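Local structure of VP4 CORE protein (2JHP) at residues 122-127 against 430-435; 115-120 against 408-413; 250-255 against 294-299; 184-189 against 337-342. The protein caps the viral messenger RNA inside the bluetongue virus core, joining guanylyltransferase and RNA methyltransferase activities in a single chain. All blocks are in the same frame, centred on the assembly; numbering follows the deposited sequence.

How the contacts relate
Contacts 1 and 2 share helix 114-128 and lie with centres 9 Å apart at one S-adenosyl-L-homocysteine site. Their other segments meet directly: T435 OG1 lies 2.6 Å from F410 N, probably hydrogen-bonded, and I433 O pairs with D408 N at 2.8 Å. Contact 2 adds a bound guanine. Contacts 3 and 4 belong to a second methyltransferase-like sheet, centres 17 Å apart, and brush each other where Y294 N packs 4.2 Å from M340 CE. Contact 4 borders a different guanine and comes within about 7 Å of contact 1 between nearest atoms; contact 3 is peripheral, its centre about 37 Å from that of contact 1.

Contact 1 (122-127 against 430-435); sequences RNYAFK and KSVIAT. With SAH (S-adenosyl-L-homocysteine), chain B.
A125 of helix 114-128 and I433 of strand 433-437 bring their CA atoms to 6.6 Å, so the helix lies close on the sheet beneath it. The strand sits between strands 406-408 and 499-503 in a mixed sheet whose 3-2-1-4-5-7-6 order is that of Rossmann-like methyltransferases. I433 divides its branches between two helix residues. Its CG2 methyl presses on A125 CB at 3.5 Å. The other branch, with CG1 anti to the backbone N (chi1 -176°) and nearly straight beyond, carries CD1 to 3.7 Å from Y124 CD2, meeting the tyrosine ring at a slant. One edge of that ring faces the carbonyl of V432, with CE2 4.1 Å from V432 O, and the phenol reaches on to a hydrogen bond with E505. Earlier on the same helix, R122 points away from the strand and bends at chi3 (-60°) to present the edge of its guanidinium to the S-adenosyl-L-homocysteine carboxylate. R122 NE donates to SAH O at 2.9 Å, with that oxygen in the guanidinium plane, while R122 NH2 donates to SAH OXT at 3.0 Å. No hydrogen bond joins helix and strand: the fit is apolar, the charge pairing is with the ligand carboxylate, and D119 at R122 NH1 probably helps fix the guanidinium's rotation.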
# COMPACT_ATOMS: atom_id res chain seq x y z
N ARG A 122 0.42 -2.60 5.93
CA ARG A 122 0.80 -3.64 5.00
C ARG A 122 1.75 -4.64 5.64
O ARG A 122 1.71 -5.83 5.32
CB ARG A 122 1.43 -3.06 3.74
CG ARG A 122 1.26 -3.96 2.51
CD ARG A 122 1.84 -3.37 1.22
NE ARG A 122 1.19 -2.11 0.90
CZ ARG A 122 1.71 -0.92 1.19
NH1 ARG A 122 2.88 -0.87 1.80
NH2 ARG A 122 1.05 0.19 0.88
N ASN A 123 2.59 -4.16 6.56
CA ASN A 123 3.52 -5.05 7.24
C ASN A 123 2.79 -6.01 8.13
O ASN A 123 3.09 -7.17 8.12
CB ASN A 123 4.62 -4.27 7.97
CG ASN A 123 5.56 -3.54 7.00
OD1 ASN A 123 5.50 -3.72 5.77
ND2 ASN A 123 6.42 -2.70 7.55
N TYR A 124 1.78 -5.53 8.85
CA TYR A 124 0.91 -6.42 9.62
C TYR A 124 0.31 -7.49 8.70
O TYR A 124 0.26 -8.68 9.06
CB TYR A 124 -0.20 -5.62 10.34
CG TYR A 124 -1.36 -6.47 10.84
CD1 TYR A 124 -1.28 -7.14 12.07
CD2 TYR A 124 -2.54 -6.60 10.10
CE1 TYR A 124 -2.34 -7.91 12.54
CE2 TYR A 124 -3.61 -7.38 10.56
CZ TYR A 124 -3.51 -8.03 11.78
OH TYR A 124 -4.56 -8.81 12.24
N ALA A 125 -0.11 -7.05 7.51
CA ALA A 125 -0.74 -7.92 6.52
C ALA A 125 0.20 -8.98 5.94
O ALA A 125 -0.25 -10.07 5.60
CB ALA A 125 -1.39 -7.11 5.40
N PHE A 126 1.50 -8.67 5.84
CA PHE A 126 2.46 -9.65 5.34
C PHE A 126 2.71 -10.71 6.41
O PHE A 126 3.07 -11.85 6.09
CB PHE A 126 3.78 -8.99 4.93
CG PHE A 126 3.74 -8.34 3.58
CD1 PHE A 126 3.93 -6.96 3.45
CD2 PHE A 126 3.51 -9.09 2.42
CE1 PHE A 126 3.89 -6.34 2.18
CE2 PHE A 126 3.47 -8.48 1.15
CZ PHE A 126 3.66 -7.10 1.04
N LYS A 127 2.51 -10.33 7.67
CA LYS A 127 2.66 -11.26 8.79
C LYS A 127 1.46 -12.19 8.90
O LYS A 127 1.60 -13.33 9.33
CB LYS A 127 2.86 -10.51 10.12
CG LYS A 127 4.14 -9.68 10.19
CD LYS A 127 5.37 -10.55 9.95
CE LYS A 127 6.64 -9.74 9.86
NZ LYS A 127 7.74 -10.55 9.23
N LYS A 430 -14.61 -10.90 5.77
CA LYS A 430 -13.72 -12.07 5.72
C LYS A 430 -12.24 -11.73 5.56
O LYS A 430 -11.38 -12.60 5.73
CB LYS A 430 -14.18 -13.06 4.63
CG LYS A 430 -14.20 -12.48 3.19
CD LYS A 430 -14.57 -13.54 2.15
CE LYS A 430 -14.44 -12.99 0.72
NZ LYS A 430 -14.25 -14.08 -0.30
N SER A 431 -11.92 -10.48 5.25
CA SER A 431 -10.53 -10.09 5.04
C SER A 431 -9.77 -10.06 6.36
O SER A 431 -10.37 -9.83 7.41
CB SER A 431 -10.45 -8.75 4.33
OG SER A 431 -9.11 -8.32 4.21
N VAL A 432 -8.46 -10.31 6.31
CA VAL A 432 -7.63 -10.26 7.51
C VAL A 432 -7.40 -8.81 7.87
O VAL A 432 -7.29 -8.46 9.04
CB VAL A 432 -6.27 -10.97 7.33
CG1 VAL A 432 -5.41 -10.81 8.57
CG2 VAL A 432 -6.46 -12.45 7.03
N ILE A 433 -7.30 -7.98 6.84
CA ILE A 433 -7.15 -6.54 6.97
C ILE A 433 -7.63 -5.88 5.69
O ILE A 433 -7.14 -6.19 4.60
CB ILE A 433 -5.70 -6.08 7.32
CG1 ILE A 433 -5.67 -4.56 7.53
CG2 ILE A 433 -4.69 -6.55 6.29
CD1 ILE A 433 -4.44 -4.02 8.24
N ALA A 434 -8.62 -5.01 5.83
CA ALA A 434 -9.16 -4.29 4.68
C ALA A 434 -9.35 -2.81 5.02
O ALA A 434 -9.52 -2.45 6.20
CB ALA A 434 -10.47 -4.93 4.24
N THR A 435 -9.28 -1.95 4.01
CA THR A 435 -9.50 -0.52 4.20
C THR A 435 -10.64 0.00 3.33
O THR A 435 -10.88 -0.51 2.25
CB THR A 435 -8.25 0.32 3.90
OG1 THR A 435 -7.83 0.07 2.55
CG2 THR A 435 -7.13 0.03 4.87
N SAH B . -3.21 -2.39 -2.41
CA SAH B . -2.00 -1.54 -2.65
CB SAH B . -2.15 -0.48 -3.73
CG SAH B . -3.53 0.08 -4.07
SD SAH B . -3.46 1.05 -5.60
C SAH B . -1.45 -0.93 -1.36
O SAH B . -1.39 -1.60 -0.33
OXT SAH B . -1.03 0.22 -1.34
C5' SAH B . -5.11 0.44 -6.06
C4' SAH B . -5.07 -0.64 -7.13
O4' SAH B . -6.14 -1.55 -6.96
C3' SAH B . -5.18 -0.07 -8.54
O3' SAH B . -4.24 -0.78 -9.34
C2' SAH B . -6.59 -0.44 -8.98
O2' SAH B . -6.68 -0.71 -10.36
C1' SAH B . -6.85 -1.71 -8.18
N9 SAH B . -8.29 -1.99 -7.98
C8 SAH B . -9.29 -1.08 -7.75
N7 SAH B . -10.47 -1.75 -7.62
C5 SAH B . -10.23 -3.07 -7.76
C6 SAH B . -11.05 -4.20 -7.71
N6 SAH B . -12.36 -4.07 -7.49
N1 SAH B . -10.51 -5.46 -7.89
C2 SAH B . -9.15 -5.61 -8.11
N3 SAH B . -8.33 -4.49 -8.15
C4 SAH B . -8.86 -3.24 -7.99

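Contact 2 (115-120 against 408-413); sequences KGFGDA and DLFYLT. With SAH (S-adenosyl-L-homocysteine), chain B; GUN (guanine), chain E.
F410 and F117 cross obliquely, their ring planes roughly 70° apart: F117 CE2 lies in the plane of the F410 ring at its edge, 3.9 Å from F410 CE2, whereas seen from F117 the approach is a slanting one. Both rings also meet the bound guanine, each in its own way. The base lies almost parallel over one face of F410, its N1 above the rim at 3.9 Å from F410 CE2. F117 instead offers an edge, with guanine N2 in its plane and 3.1 Å from F117 CD2. Next to F117 on the helix is G118, which has no side chain; its bare CA packs 3.5 Å from F410 CZ while guanine N3 approaches that same CA equally closely. The loop 408-413 follows strand 406-408 of the Rossmann-like methyltransferase sheet, a common place for cofactor contacts in this fold, and it holds the amino end of S-adenosyl-L-homocysteine while R122 of helix 114-128 takes the carboxylate. L409 O accepts from SAH N, though the modelled 2.5 Å is doubtfully short. The F410 side chain, with CG beside the backbone N (chi1 -51°), sends its ring toward the helix, so that the edge near CD1 borders the ligand carboxylate. Y411 packs against the adenine, CD1 being 3.4 Å from SAH C5, and its hydroxyl donates to D408 OD1 at 2.7 Å, arriving on the anti side of the carboxylate. F499 meets F410 edge-to-face, and Y446 supplies a further hydrogen bond to the guanine.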
# COMPACT_ATOMS: atom_id res chain seq x y z
N LYS A 115 2.77 7.26 3.18
CA LYS A 115 3.42 5.99 2.93
C LYS A 115 3.60 5.23 4.24
O LYS A 115 3.39 4.02 4.29
CB LYS A 115 4.77 6.20 2.25
CG LYS A 115 5.13 5.13 1.24
CD LYS A 115 6.64 5.11 0.94
CE LYS A 115 7.31 3.98 1.68
NZ LYS A 115 8.78 4.08 1.71
N GLY A 116 3.96 5.96 5.29
CA GLY A 116 4.18 5.37 6.61
C GLY A 116 2.92 4.70 7.12
O GLY A 116 2.98 3.60 7.67
N PHE A 117 1.79 5.37 6.94
CA PHE A 117 0.52 4.82 7.37
C PHE A 117 0.20 3.51 6.64
O PHE A 117 -0.00 2.47 7.27
CB PHE A 117 -0.60 5.85 7.22
CG PHE A 117 -1.95 5.28 7.38
CD1 PHE A 117 -2.37 4.82 8.60
CD2 PHE A 117 -2.80 5.20 6.32
CE1 PHE A 117 -3.63 4.29 8.76
CE2 PHE A 117 -4.08 4.68 6.46
CZ PHE A 117 -4.50 4.22 7.69
N GLY A 118 0.18 3.56 5.31
CA GLY A 118 -0.05 2.37 4.50
C GLY A 118 0.92 1.23 4.74
O GLY A 118 0.53 0.07 4.68
N ASP A 119 2.18 1.56 5.01
CA ASP A 119 3.25 0.57 5.21
C ASP A 119 3.11 -0.18 6.53
O ASP A 119 3.47 -1.35 6.62
CB ASP A 119 4.64 1.23 5.20
CG ASP A 119 5.10 1.63 3.80
OD1 ASP A 119 4.33 1.57 2.81
OD2 ASP A 119 6.27 2.03 3.70
N ALA A 120 2.62 0.52 7.54
CA ALA A 120 2.39 -0.09 8.83
C ALA A 120 1.27 -1.11 8.71
O ALA A 120 1.40 -2.23 9.20
CB ALA A 120 2.08 0.97 9.84
N ASP A 408 -6.75 -6.79 1.92
CA ASP A 408 -7.50 -5.99 0.93
C ASP A 408 -7.28 -4.48 1.10
O ASP A 408 -8.20 -3.71 1.42
CB ASP A 408 -8.98 -6.39 0.99
CG ASP A 408 -9.20 -7.81 0.49
OD1 ASP A 408 -9.39 -7.98 -0.74
OD2 ASP A 408 -9.19 -8.75 1.32
N LEU A 409 -6.04 -4.08 0.89
CA LEU A 409 -5.58 -2.76 1.29
C LEU A 409 -5.70 -1.73 0.15
O LEU A 409 -5.23 -1.96 -0.96
CB LEU A 409 -4.15 -2.86 1.83
CG LEU A 409 -3.91 -3.70 3.08
CD1 LEU A 409 -2.46 -4.01 3.29
CD2 LEU A 409 -4.48 -2.99 4.29
N PHE A 410 -6.38 -0.62 0.45
CA PHE A 410 -6.41 0.58 -0.36
C PHE A 410 -6.87 0.36 -1.80
O PHE A 410 -6.14 0.67 -2.73
CB PHE A 410 -5.04 1.31 -0.35
CG PHE A 410 -4.48 1.55 1.01
CD1 PHE A 410 -3.41 0.80 1.47
CD2 PHE A 410 -5.01 2.54 1.83
CE1 PHE A 410 -2.88 1.02 2.72
CE2 PHE A 410 -4.48 2.77 3.09
CZ PHE A 410 -3.41 2.01 3.54
N TYR A 411 -8.07 -0.18 -1.97
CA TYR A 411 -8.60 -0.38 -3.30
C TYR A 411 -10.12 -0.44 -3.33
O TYR A 411 -10.74 0.06 -4.27
CB TYR A 411 -7.96 -1.63 -3.97
CG TYR A 411 -8.62 -2.96 -3.67
CD1 TYR A 411 -9.70 -3.41 -4.43
CD2 TYR A 411 -8.13 -3.80 -2.65
CE1 TYR A 411 -10.29 -4.65 -4.18
CE2 TYR A 411 -8.72 -5.04 -2.39
CZ TYR A 411 -9.79 -5.47 -3.15
OH TYR A 411 -10.40 -6.68 -2.90
N LEU A 412 -10.71 -1.05 -2.31
CA LEU A 412 -12.16 -1.23 -2.24
C LEU A 412 -12.99 -0.04 -2.76
O LEU A 412 -13.82 -0.21 -3.64
CB LEU A 412 -12.58 -1.57 -0.81
CG LEU A 412 -12.78 -3.04 -0.40
CD1 LEU A 412 -12.52 -4.05 -1.49
CD2 LEU A 412 -11.99 -3.38 0.84
N THR A 413 -12.72 1.15 -2.23
CA THR A 413 -13.53 2.32 -2.46
C THR A 413 -12.96 3.20 -3.55
O THR A 413 -13.28 4.39 -3.63
CB THR A 413 -13.63 3.15 -1.19
OG1 THR A 413 -12.34 3.21 -0.56
CG2 THR A 413 -14.64 2.53 -0.22
N SAH B . -3.21 -2.39 -2.41
CA SAH B . -2.00 -1.54 -2.65
CB SAH B . -2.15 -0.48 -3.73
CG SAH B . -3.53 0.08 -4.07
SD SAH B . -3.46 1.05 -5.60
C SAH B . -1.45 -0.93 -1.36
O SAH B . -1.39 -1.60 -0.33
OXT SAH B . -1.03 0.22 -1.34
C5' SAH B . -5.11 0.44 -6.06
C4' SAH B . -5.07 -0.64 -7.13
O4' SAH B . -6.14 -1.55 -6.96
C3' SAH B . -5.18 -0.07 -8.54
O3' SAH B . -4.24 -0.78 -9.34
C2' SAH B . -6.59 -0.44 -8.98
O2' SAH B . -6.68 -0.71 -10.36
C1' SAH B . -6.85 -1.71 -8.18
N9 SAH B . -8.29 -1.99 -7.98
C8 SAH B . -9.29 -1.08 -7.75
N7 SAH B . -10.47 -1.75 -7.62
C5 SAH B . -10.23 -3.07 -7.76
C6 SAH B . -11.05 -4.20 -7.71
N6 SAH B . -12.36 -4.07 -7.49
N1 SAH B . -10.51 -5.46 -7.89
C2 SAH B . -9.15 -5.61 -8.11
N3 SAH B . -8.33 -4.49 -8.15
C4 SAH B . -8.86 -3.24 -7.99
N9 GUN E . 0.86 3.54 0.38
C8 GUN E . 0.66 3.28 -0.92
N7 GUN E . -0.51 3.80 -1.29
C5 GUN E . -1.06 4.40 -0.24
C6 GUN E . -2.26 5.10 -0.05
O6 GUN E . -3.05 5.26 -0.97
N1 GUN E . -2.55 5.62 1.22
C2 GUN E . -1.62 5.42 2.26
N2 GUN E . -1.86 5.90 3.46
N3 GUN E . -0.48 4.74 2.03
C4 GUN E . -0.19 4.24 0.83

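Contact 3 (250-255 against 294-299); sequences KHMNFL and YEMGGA
M252 holds CG beside its backbone N (chi1 -82°) and runs extended from there, while M296 leaves its own backbone at nearly the same chi1 but bends at chi3 (139°). The two thioether chains therefore reach toward each other tip to tip, and their CE methyls, M252 CE and M296 CE, meet at 3.9 Å. The contact joins two connections of a Rossmann-like methyltransferase sheet: the loop that leads from helix 246-249 into strand 260-264, and the turn that ends helix 280-295 ahead of strand 302-308. A second point lies further back along the M252 chain, where its sulfur faces A299 CB, M252 SD to A299 CB being 4.4 Å. F254 backs the same methionine from within its own loop, its ring lying with one face under M252 CB. No hydrogen bond crosses directly between the segments, but R260 spans them, NH1 going to A299 O and NH2 to N253 O. M252 also rests on E192 and H194, and M296 on I248 and L249, so the methyl pair lies between helix 246-249, against M296, and strands 192-196 and 260-264, against M252. M296 is where the helix is left, and the chain then turns through G297 and G298, the latter at a positive phi of 109°. The turn is closed by A299 N donating to M296 O at 3.0 Å.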
# COMPACT_ATOMS: atom_id res chain seq x y z
N LYS A 250 23.27 -28.37 -19.55
CA LYS A 250 24.37 -28.94 -18.76
C LYS A 250 24.67 -28.17 -17.46
O LYS A 250 25.29 -28.71 -16.55
CB LYS A 250 25.63 -29.17 -19.61
CG LYS A 250 26.33 -27.92 -20.12
CD LYS A 250 27.64 -28.26 -20.85
CE LYS A 250 28.76 -28.63 -19.88
NZ LYS A 250 30.00 -29.10 -20.57
N HIS A 251 24.22 -26.92 -17.38
CA HIS A 251 24.40 -26.11 -16.17
C HIS A 251 23.10 -26.00 -15.36
O HIS A 251 22.85 -25.00 -14.69
CB HIS A 251 24.97 -24.73 -16.51
CG HIS A 251 26.23 -24.78 -17.31
ND1 HIS A 251 27.39 -25.37 -16.85
CD2 HIS A 251 26.51 -24.33 -18.56
CE1 HIS A 251 28.33 -25.28 -17.78
NE2 HIS A 251 27.83 -24.65 -18.82
N MET A 252 22.29 -27.06 -15.42
CA MET A 252 21.04 -27.11 -14.67
C MET A 252 20.98 -28.31 -13.76
O MET A 252 21.49 -29.38 -14.09
CB MET A 252 19.85 -27.16 -15.62
CG MET A 252 19.43 -25.83 -16.16
SD MET A 252 17.93 -26.01 -17.12
CE MET A 252 17.93 -24.46 -17.98
N ASN A 253 20.33 -28.13 -12.61
CA ASN A 253 20.03 -29.22 -11.70
C ASN A 253 18.54 -29.53 -11.74
O ASN A 253 17.72 -28.76 -11.25
CB ASN A 253 20.50 -28.88 -10.28
CG ASN A 253 20.03 -29.88 -9.24
OD1 ASN A 253 19.81 -31.06 -9.54
ND2 ASN A 253 19.86 -29.41 -8.02
N PHE A 254 18.20 -30.67 -12.35
CA PHE A 254 16.81 -31.07 -12.52
C PHE A 254 16.20 -31.74 -11.30
O PHE A 254 14.99 -31.64 -11.08
CB PHE A 254 16.64 -31.96 -13.75
CG PHE A 254 17.02 -31.29 -15.04
CD1 PHE A 254 18.13 -31.72 -15.76
CD2 PHE A 254 16.26 -30.22 -15.53
CE1 PHE A 254 18.50 -31.09 -16.96
CE2 PHE A 254 16.61 -29.59 -16.73
CZ PHE A 254 17.73 -30.02 -17.44
N LEU A 255 17.03 -32.40 -10.50
CA LEU A 255 16.54 -33.13 -9.32
C LEU A 255 16.01 -32.21 -8.22
O LEU A 255 15.55 -32.68 -7.18
CB LEU A 255 17.61 -34.12 -8.80
CG LEU A 255 17.81 -35.38 -9.66
CD1 LEU A 255 19.21 -35.97 -9.49
CD2 LEU A 255 16.73 -36.43 -9.39
N TYR A 294 11.92 -21.70 -26.54
CA TYR A 294 10.77 -22.55 -26.83
C TYR A 294 11.10 -24.04 -26.60
O TYR A 294 10.30 -24.75 -25.99
CB TYR A 294 10.25 -22.31 -28.26
CG TYR A 294 8.86 -22.86 -28.54
CD1 TYR A 294 7.72 -22.14 -28.17
CD2 TYR A 294 8.69 -24.09 -29.16
CE1 TYR A 294 6.44 -22.63 -28.41
CE2 TYR A 294 7.40 -24.60 -29.41
CZ TYR A 294 6.29 -23.85 -29.03
OH TYR A 294 5.01 -24.33 -29.27
N GLU A 295 12.27 -24.48 -27.06
CA GLU A 295 12.72 -25.87 -26.87
C GLU A 295 12.79 -26.18 -25.39
O GLU A 295 12.49 -27.30 -24.96
CB GLU A 295 14.12 -26.08 -27.45
CG GLU A 295 14.26 -25.90 -28.95
CD GLU A 295 15.71 -25.96 -29.39
OE1 GLU A 295 16.31 -24.88 -29.63
OE2 GLU A 295 16.26 -27.07 -29.50
N MET A 296 13.18 -25.17 -24.62
CA MET A 296 13.39 -25.30 -23.20
C MET A 296 12.18 -24.88 -22.35
O MET A 296 12.29 -24.75 -21.13
CB MET A 296 14.62 -24.51 -22.80
CG MET A 296 15.91 -25.25 -23.02
SD MET A 296 17.29 -24.21 -22.57
CE MET A 296 18.29 -25.43 -21.77
N GLY A 297 11.04 -24.67 -23.00
CA GLY A 297 9.78 -24.53 -22.27
C GLY A 297 9.58 -25.82 -21.50
O GLY A 297 9.84 -26.91 -22.02
N GLY A 298 9.13 -25.72 -20.26
CA GLY A 298 9.08 -26.88 -19.37
C GLY A 298 10.13 -26.75 -18.29
O GLY A 298 9.89 -27.14 -17.15
N ALA A 299 11.29 -26.19 -18.65
CA ALA A 299 12.36 -25.89 -17.70
C ALA A 299 12.35 -24.42 -17.26
O ALA A 299 12.92 -24.06 -16.22
CB ALA A 299 13.71 -26.25 -18.30

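Contact 4 (184-189 against 337-342); sequences DYIVYS and RNFMRL. With GUN (guanine), chain D.
I186, Y185 and F339 bury the most surface here, I186 and Y185 reaching from the last turn of helix 178-186 to strand 335-341. I186 has CG1 anti to its backbone N (chi1 -160°) and then turns at chi2, which brings CD1 to 3.9 Å from F339 CD1. The methyl comes in at a slant to the phenylalanine ring, and L390 of helix 380-391 touches both residues. Y185 CG sits between its backbone N and carbonyl carbon (chi1 69°), which swings the hydroxyl to the strand. The Y185 and R337 side chains cross at about a right angle: Y185 OH lies 3.5 Å from R337 CG and 3.7 Å from R337 CB. It meets the aliphatic part of the arginine, not its charge. Ring and guanidinium planes stand 55° apart, and the guanidinium is taken up elsewhere by D265 and Q326. Behind these side chains the helix end reaches a bound guanine. D184 O accepts from guanine N2 at 3.0 Å and from N1 at 3.2 Å, two donors of one base edge gripping a single carbonyl, while the D184 carboxylate pairs with K383. R214 and N141 add further hydrogen bonds to the base. The sheet is of the Rossmann-like methyltransferase kind, strand 335-341 running antiparallel beside strand 302-308. Across the contact the chemistry is mostly apolar, apart from the tyrosine hydroxyl against the arginine's aliphatic part, so the helix end that presents its carbonyl to guanine rests on the strand with no hydrogen bond across.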
# COMPACT_ATOMS: atom_id res chain seq x y z
N ASP A 184 15.29 -4.81 -13.92
CA ASP A 184 14.36 -4.25 -12.94
C ASP A 184 12.93 -4.75 -13.01
O ASP A 184 12.34 -5.05 -11.97
CB ASP A 184 14.33 -2.73 -13.03
CG ASP A 184 15.42 -2.08 -12.24
OD1 ASP A 184 16.07 -2.79 -11.44
OD2 ASP A 184 15.62 -0.86 -12.42
N TYR A 185 12.36 -4.82 -14.22
CA TYR A 185 10.99 -5.31 -14.37
C TYR A 185 10.86 -6.82 -14.60
O TYR A 185 9.79 -7.38 -14.37
CB TYR A 185 10.26 -4.52 -15.44
CG TYR A 185 10.73 -4.75 -16.84
CD1 TYR A 185 10.35 -5.89 -17.55
CD2 TYR A 185 11.53 -3.81 -17.49
CE1 TYR A 185 10.78 -6.09 -18.85
CE2 TYR A 185 11.95 -4.01 -18.78
CZ TYR A 185 11.58 -5.15 -19.46
OH TYR A 185 11.99 -5.34 -20.76
N ILE A 186 11.90 -7.49 -15.07
CA ILE A 186 11.78 -8.92 -15.32
C ILE A 186 12.13 -9.77 -14.10
O ILE A 186 11.54 -10.82 -13.90
CB ILE A 186 12.58 -9.37 -16.59
CG1 ILE A 186 12.07 -10.72 -17.13
CG2 ILE A 186 14.08 -9.43 -16.30
CD1 ILE A 186 10.67 -10.70 -17.75
N VAL A 187 13.09 -9.33 -13.29
CA VAL A 187 13.52 -10.10 -12.11
C VAL A 187 12.55 -9.88 -10.94
O VAL A 187 12.44 -8.77 -10.42
CB VAL A 187 14.96 -9.75 -11.66
CG1 VAL A 187 15.37 -10.55 -10.41
CG2 VAL A 187 15.97 -9.97 -12.79
N TYR A 188 11.84 -10.94 -10.56
CA TYR A 188 10.96 -10.90 -9.37
C TYR A 188 10.84 -12.23 -8.60
O TYR A 188 11.08 -12.27 -7.40
CB TYR A 188 9.56 -10.35 -9.71
CG TYR A 188 8.58 -10.51 -8.57
CD1 TYR A 188 8.73 -9.76 -7.38
CD2 TYR A 188 7.53 -11.41 -8.65
CE1 TYR A 188 7.86 -9.90 -6.33
CE2 TYR A 188 6.64 -11.56 -7.58
CZ TYR A 188 6.82 -10.79 -6.43
OH TYR A 188 5.96 -10.91 -5.37
N SER A 189 10.45 -13.29 -9.29
CA SER A 189 10.18 -14.59 -8.66
C SER A 189 11.13 -15.70 -9.07
O SER A 189 11.12 -16.77 -8.46
CB SER A 189 8.72 -15.05 -8.87
OG SER A 189 8.45 -15.42 -10.21
N ARG A 337 11.57 -5.58 -26.47
CA ARG A 337 11.86 -6.82 -25.74
C ARG A 337 10.73 -7.80 -25.96
O ARG A 337 9.55 -7.44 -26.01
CB ARG A 337 12.07 -6.55 -24.25
CG ARG A 337 13.36 -5.83 -23.92
CD ARG A 337 14.57 -6.66 -24.28
NE ARG A 337 15.78 -5.85 -24.36
CZ ARG A 337 16.98 -6.31 -24.69
NH1 ARG A 337 17.17 -7.60 -24.96
NH2 ARG A 337 18.02 -5.48 -24.75
N ASN A 338 11.11 -9.06 -26.13
CA ASN A 338 10.16 -10.12 -26.39
C ASN A 338 9.97 -10.91 -25.13
O ASN A 338 10.86 -11.64 -24.72
CB ASN A 338 10.67 -11.02 -27.51
CG ASN A 338 9.65 -12.06 -27.94
OD1 ASN A 338 9.92 -12.86 -28.84
ND2 ASN A 338 8.48 -12.07 -27.32
N PHE A 339 8.81 -10.73 -24.50
CA PHE A 339 8.47 -11.53 -23.35
C PHE A 339 7.76 -12.81 -23.78
O PHE A 339 6.82 -12.78 -24.60
CB PHE A 339 7.61 -10.75 -22.34
CG PHE A 339 7.09 -11.60 -21.21
CD1 PHE A 339 7.95 -12.08 -20.23
CD2 PHE A 339 5.75 -11.95 -21.16
CE1 PHE A 339 7.47 -12.88 -19.20
CE2 PHE A 339 5.26 -12.74 -20.14
CZ PHE A 339 6.12 -13.21 -19.15
N MET A 340 8.21 -13.93 -23.23
CA MET A 340 7.67 -15.23 -23.56
C MET A 340 7.22 -15.90 -22.27
O MET A 340 8.04 -16.16 -21.39
CB MET A 340 8.73 -16.10 -24.25
CG MET A 340 9.31 -15.56 -25.57
SD MET A 340 10.67 -16.54 -26.27
CE MET A 340 9.84 -18.09 -26.58
N ARG A 341 5.91 -16.15 -22.15
CA ARG A 341 5.38 -16.92 -21.02
C ARG A 341 5.38 -18.38 -21.41
O ARG A 341 4.80 -18.78 -22.43
CB ARG A 341 3.98 -16.46 -20.65
CG ARG A 341 3.59 -16.86 -19.21
CD ARG A 341 2.30 -17.65 -19.21
NE ARG A 341 2.51 -19.02 -19.63
CZ ARG A 341 1.61 -19.77 -20.24
NH1 ARG A 341 0.41 -19.29 -20.53
NH2 ARG A 341 1.92 -21.02 -20.58
N LEU A 342 6.06 -19.18 -20.60
CA LEU A 342 6.26 -20.59 -20.92
C LEU A 342 5.62 -21.49 -19.86
O LEU A 342 5.01 -21.01 -18.92
CB LEU A 342 7.76 -20.88 -21.04
CG LEU A 342 8.59 -20.07 -22.03
CD1 LEU A 342 10.08 -20.30 -21.80
CD2 LEU A 342 8.22 -20.41 -23.46
N9 GUN D . 8.65 0.56 -9.76
C8 GUN D . 8.58 0.59 -8.43
N7 GUN D . 9.29 -0.42 -7.92
C5 GUN D . 9.81 -1.10 -8.94
C6 GUN D . 10.62 -2.23 -9.00
O6 GUN D . 10.99 -2.79 -7.96
N1 GUN D . 11.01 -2.71 -10.26
C2 GUN D . 10.55 -2.03 -11.41
N2 GUN D . 10.89 -2.46 -12.61
N3 GUN D . 9.77 -0.93 -11.32
C4 GUN D . 9.40 -0.47 -10.11